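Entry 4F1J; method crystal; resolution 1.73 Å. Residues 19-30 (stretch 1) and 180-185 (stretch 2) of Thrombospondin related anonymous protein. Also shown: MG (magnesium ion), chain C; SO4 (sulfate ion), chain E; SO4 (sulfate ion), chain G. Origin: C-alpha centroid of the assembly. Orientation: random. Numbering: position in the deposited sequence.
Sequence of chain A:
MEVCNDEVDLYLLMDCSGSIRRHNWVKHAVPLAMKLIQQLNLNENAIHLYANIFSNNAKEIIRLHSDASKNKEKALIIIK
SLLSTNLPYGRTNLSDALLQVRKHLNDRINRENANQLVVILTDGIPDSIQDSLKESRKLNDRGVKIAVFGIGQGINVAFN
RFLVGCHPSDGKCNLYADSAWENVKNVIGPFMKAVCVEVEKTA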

# COMPACT_ATOMS: atom_id res chain seq x y z
N SER A 19 -4.08 -10.59 -13.24
CA SER A 19 -5.48 -10.16 -13.39
C SER A 19 -5.64 -8.71 -13.80
O SER A 19 -6.65 -8.32 -14.41
CB SER A 19 -6.20 -10.35 -12.07
OG SER A 19 -5.58 -9.53 -11.10
N ILE A 20 -4.65 -7.90 -13.45
CA ILE A 20 -4.67 -6.46 -13.72
C ILE A 20 -4.83 -6.12 -15.20
O ILE A 20 -5.55 -5.19 -15.53
CB ILE A 20 -3.39 -5.80 -13.17
CG1 ILE A 20 -3.43 -5.82 -11.63
CG2 ILE A 20 -3.24 -4.34 -13.71
CD1 ILE A 20 -2.16 -5.27 -10.94
N ARG A 21 -4.15 -6.90 -16.03
CA ARG A 21 -3.99 -6.64 -17.46
C ARG A 21 -3.02 -5.49 -17.70
O ARG A 21 -3.06 -4.45 -17.03
CB ARG A 21 -5.32 -6.39 -18.18
CG ARG A 21 -6.39 -7.45 -17.95
CD ARG A 21 -5.99 -8.78 -18.50
NE ARG A 21 -6.95 -9.85 -18.25
CZ ARG A 21 -8.09 -10.05 -18.94
NH1 ARG A 21 -8.46 -9.24 -19.93
NH2 ARG A 21 -8.87 -11.08 -18.61
N ARG A 22 -2.14 -5.70 -18.66
CA ARG A 22 -1.11 -4.72 -19.00
C ARG A 22 -1.68 -3.32 -19.24
O ARG A 22 -1.10 -2.34 -18.77
CB ARG A 22 -0.30 -5.20 -20.21
CG ARG A 22 0.72 -4.26 -20.71
CD ARG A 22 1.87 -4.06 -19.75
NE ARG A 22 2.86 -3.14 -20.31
CZ ARG A 22 3.98 -2.76 -19.70
NH1 ARG A 22 4.29 -3.21 -18.50
NH2 ARG A 22 4.79 -1.92 -20.32
N HIS A 23 -2.80 -3.19 -19.96
CA HIS A 23 -3.27 -1.83 -20.28
C HIS A 23 -3.68 -1.06 -19.02
O HIS A 23 -3.44 0.12 -18.90
CB HIS A 23 -4.39 -1.84 -21.33
CG HIS A 23 -5.63 -2.52 -20.88
ND1 HIS A 23 -6.63 -1.85 -20.22
CD2 HIS A 23 -6.07 -3.79 -21.05
CE1 HIS A 23 -7.62 -2.69 -19.96
NE2 HIS A 23 -7.32 -3.87 -20.46
N ASN A 24 -4.26 -1.77 -18.05
CA ASN A 24 -4.60 -1.19 -16.76
C ASN A 24 -3.38 -0.89 -15.91
O ASN A 24 -3.35 0.15 -15.24
CB ASN A 24 -5.53 -2.09 -15.96
CG ASN A 24 -6.95 -2.05 -16.44
OD1 ASN A 24 -7.44 -1.01 -16.90
ND2 ASN A 24 -7.66 -3.16 -16.28
N TRP A 25 -2.37 -1.75 -15.98
CA TRP A 25 -1.11 -1.49 -15.28
C TRP A 25 -0.49 -0.17 -15.74
O TRP A 25 -0.06 0.67 -14.95
CB TRP A 25 -0.13 -2.62 -15.53
CG TRP A 25 1.17 -2.46 -14.84
CD1 TRP A 25 2.35 -2.13 -15.39
CD2 TRP A 25 1.42 -2.68 -13.44
NE1 TRP A 25 3.33 -2.11 -14.44
CE2 TRP A 25 2.78 -2.43 -13.23
CE3 TRP A 25 0.62 -3.03 -12.34
CZ2 TRP A 25 3.38 -2.53 -11.97
CZ3 TRP A 25 1.21 -3.13 -11.10
CH2 TRP A 25 2.57 -2.89 -10.93
N VAL A 26 -0.45 0.00 -17.06
CA VAL A 26 0.18 1.16 -17.67
C VAL A 26 -0.67 2.42 -17.52
O VAL A 26 -0.16 3.50 -17.13
CB VAL A 26 0.45 0.87 -19.17
CG1 VAL A 26 0.84 2.18 -19.94
CG2 VAL A 26 1.54 -0.19 -19.30
N LYS A 27 -1.97 2.31 -17.82
CA LYS A 27 -2.84 3.49 -17.82
C LYS A 27 -3.41 3.89 -16.47
O LYS A 27 -3.76 5.05 -16.28
CB LYS A 27 -3.99 3.37 -18.85
CG LYS A 27 -3.52 3.30 -20.30
CD LYS A 27 -2.57 4.42 -20.72
CE LYS A 27 -3.27 5.66 -21.23
NZ LYS A 27 -2.29 6.71 -21.71
N HIS A 28 -3.44 2.95 -15.51
CA HIS A 28 -4.08 3.22 -14.23
C HIS A 28 -3.26 2.88 -12.98
O HIS A 28 -3.14 3.75 -12.09
CB HIS A 28 -5.43 2.55 -14.14
CG HIS A 28 -6.37 2.93 -15.25
ND1 HIS A 28 -6.82 4.21 -15.43
CD2 HIS A 28 -6.94 2.18 -16.22
CE1 HIS A 28 -7.63 4.24 -16.48
NE2 HIS A 28 -7.71 3.03 -16.98
N ALA A 29 -2.75 1.65 -12.89
CA ALA A 29 -2.01 1.20 -11.67
C ALA A 29 -0.77 2.04 -11.40
O ALA A 29 -0.59 2.56 -10.29
CB ALA A 29 -1.62 -0.31 -11.73
N VAL A 30 0.08 2.19 -12.40
CA VAL A 30 1.30 2.98 -12.24
C VAL A 30 0.97 4.46 -11.95
O VAL A 30 1.49 5.02 -10.99
CB VAL A 30 2.33 2.75 -13.39
CG1 VAL A 30 3.42 3.80 -13.39
CG2 VAL A 30 2.95 1.32 -13.24
N ALA A 180 -13.52 1.59 -9.43
CA ALA A 180 -13.40 0.98 -10.75
C ALA A 180 -12.09 1.44 -11.33
O ALA A 180 -11.61 2.51 -10.96
CB ALA A 180 -14.58 1.39 -11.65
N TRP A 181 -11.53 0.67 -12.26
CA TRP A 181 -10.23 0.96 -12.82
C TRP A 181 -10.14 2.39 -13.36
O TRP A 181 -9.20 3.11 -13.08
CB TRP A 181 -9.90 -0.04 -13.93
CG TRP A 181 -9.23 -1.26 -13.42
CD1 TRP A 181 -9.75 -2.50 -13.32
CD2 TRP A 181 -7.91 -1.33 -12.86
NE1 TRP A 181 -8.84 -3.35 -12.76
CE2 TRP A 181 -7.69 -2.66 -12.47
CE3 TRP A 181 -6.89 -0.39 -12.66
CZ2 TRP A 181 -6.50 -3.08 -11.88
CZ3 TRP A 181 -5.70 -0.80 -12.09
CH2 TRP A 181 -5.51 -2.15 -11.71
N GLU A 182 -11.15 2.79 -14.14
CA GLU A 182 -11.12 4.09 -14.82
C GLU A 182 -11.12 5.28 -13.86
O GLU A 182 -10.66 6.36 -14.24
CB GLU A 182 -12.30 4.22 -15.79
CG GLU A 182 -13.63 3.99 -15.15
CD GLU A 182 -14.15 2.57 -15.29
OE1 GLU A 182 -13.35 1.56 -15.21
OE2 GLU A 182 -15.39 2.47 -15.49
N ASN A 183 -11.59 5.06 -12.62
CA ASN A 183 -11.83 6.12 -11.66
C ASN A 183 -10.77 6.24 -10.54
O ASN A 183 -10.90 7.11 -9.68
CB ASN A 183 -13.21 5.90 -11.02
CG ASN A 183 -13.73 7.11 -10.29
OD1 ASN A 183 -14.28 6.98 -9.19
ND2 ASN A 183 -13.61 8.28 -10.91
N VAL A 184 -9.73 5.40 -10.58
CA VAL A 184 -8.80 5.32 -9.43
C VAL A 184 -8.17 6.65 -9.04
O VAL A 184 -8.01 6.92 -7.86
CB VAL A 184 -7.70 4.26 -9.62
CG1 VAL A 184 -8.34 2.86 -9.59
CG2 VAL A 184 -6.88 4.48 -10.87
N LYS A 185 -7.87 7.51 -10.02
CA LYS A 185 -7.16 8.75 -9.68
C LYS A 185 -8.07 9.78 -8.99
O LYS A 185 -7.57 10.72 -8.36
CB LYS A 185 -6.46 9.36 -10.90
CG LYS A 185 -5.13 8.66 -11.25
CD LYS A 185 -4.53 9.19 -12.55
CE LYS A 185 -3.80 10.49 -12.33
NZ LYS A 185 -3.27 10.99 -13.62
MG MG C . -5.30 -9.77 -9.04
S SO4 E . -14.02 -2.08 -13.13
O1 SO4 E . -14.84 -1.41 -14.15
O2 SO4 E . -13.73 -3.44 -13.57
O3 SO4 E . -12.79 -1.35 -13.01
O4 SO4 E . -14.78 -2.08 -11.86
S SO4 G . 2.53 -0.74 -23.35
O1 SO4 G . 1.50 0.27 -23.25
O2 SO4 G . 2.93 -0.97 -24.74
O3 SO4 G . 3.69 -0.24 -22.60
O4 SO4 G . 2.04 -2.01 -22.84
O HOH W 1 -4.79 -9.72 -6.97
O HOH W 2 -5.08 -11.73 -9.24
O HOH W 3 -7.28 -10.19 -8.93

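The first rule of this contact is that one large side chain does most of the work: Trp181 lies against a row of residues on stretch 1, and no hydrogen bond crosses between the stretches. Ser19 stands outside it, its OG bound to the magnesium ion at 2.1 Å. Ile20, the next residue, is buried and begins the packing, its CG2 lying 3.7 Å from Trp181 CH2, an apolar touch at the far end of the indole.

Arg21 takes the N-cap position, and the helix that follows carries Asn24, His28 and Ala29 to the tryptophan. Arg22 faces elsewhere, giving NE and NH2 to a sulfate ion. Asn24, four residues after Ile20, points toward stretch 2 and lays its CB over the six-membered ring of Trp181, 3.9 Å from the centroid and 8° off the normal, a nearly ideal CH-pi contact. Its amide is held as well: ND2 donates to Ile20 O at 3.0 Å, so a polar residue can cover an aromatic face with its amide nitrogen already engaged. Trp25, by contrast, points away.

At 25-29 the helix widens into a pi-type turn, and Asn24 O accepts from both His28 N (2.8 Å) and Ala29 N (2.9 Å). Both residues meet the indole edge. His28 CB sits 3.6 Å from Trp181 CE3, while Ala29 CB, small and buried, lies 4.1 Å from Trp181 CZ3. Face and edge of the same ring are thus packed by neighbouring parts of one helix.

His28 reaches furthest along stretch 2. One face of its imidazole looks onto backbone, with ND1 3.5 Å from Trp181 O, and Glu182 CA makes an off-centre CH-pi contact 4.3 Å from the ring centroid. His28 CB also approaches Val184 CG2 at 4.1 Å. The lesson is one of shape: the contact rests on fitted surfaces, with polar groups serving as packing.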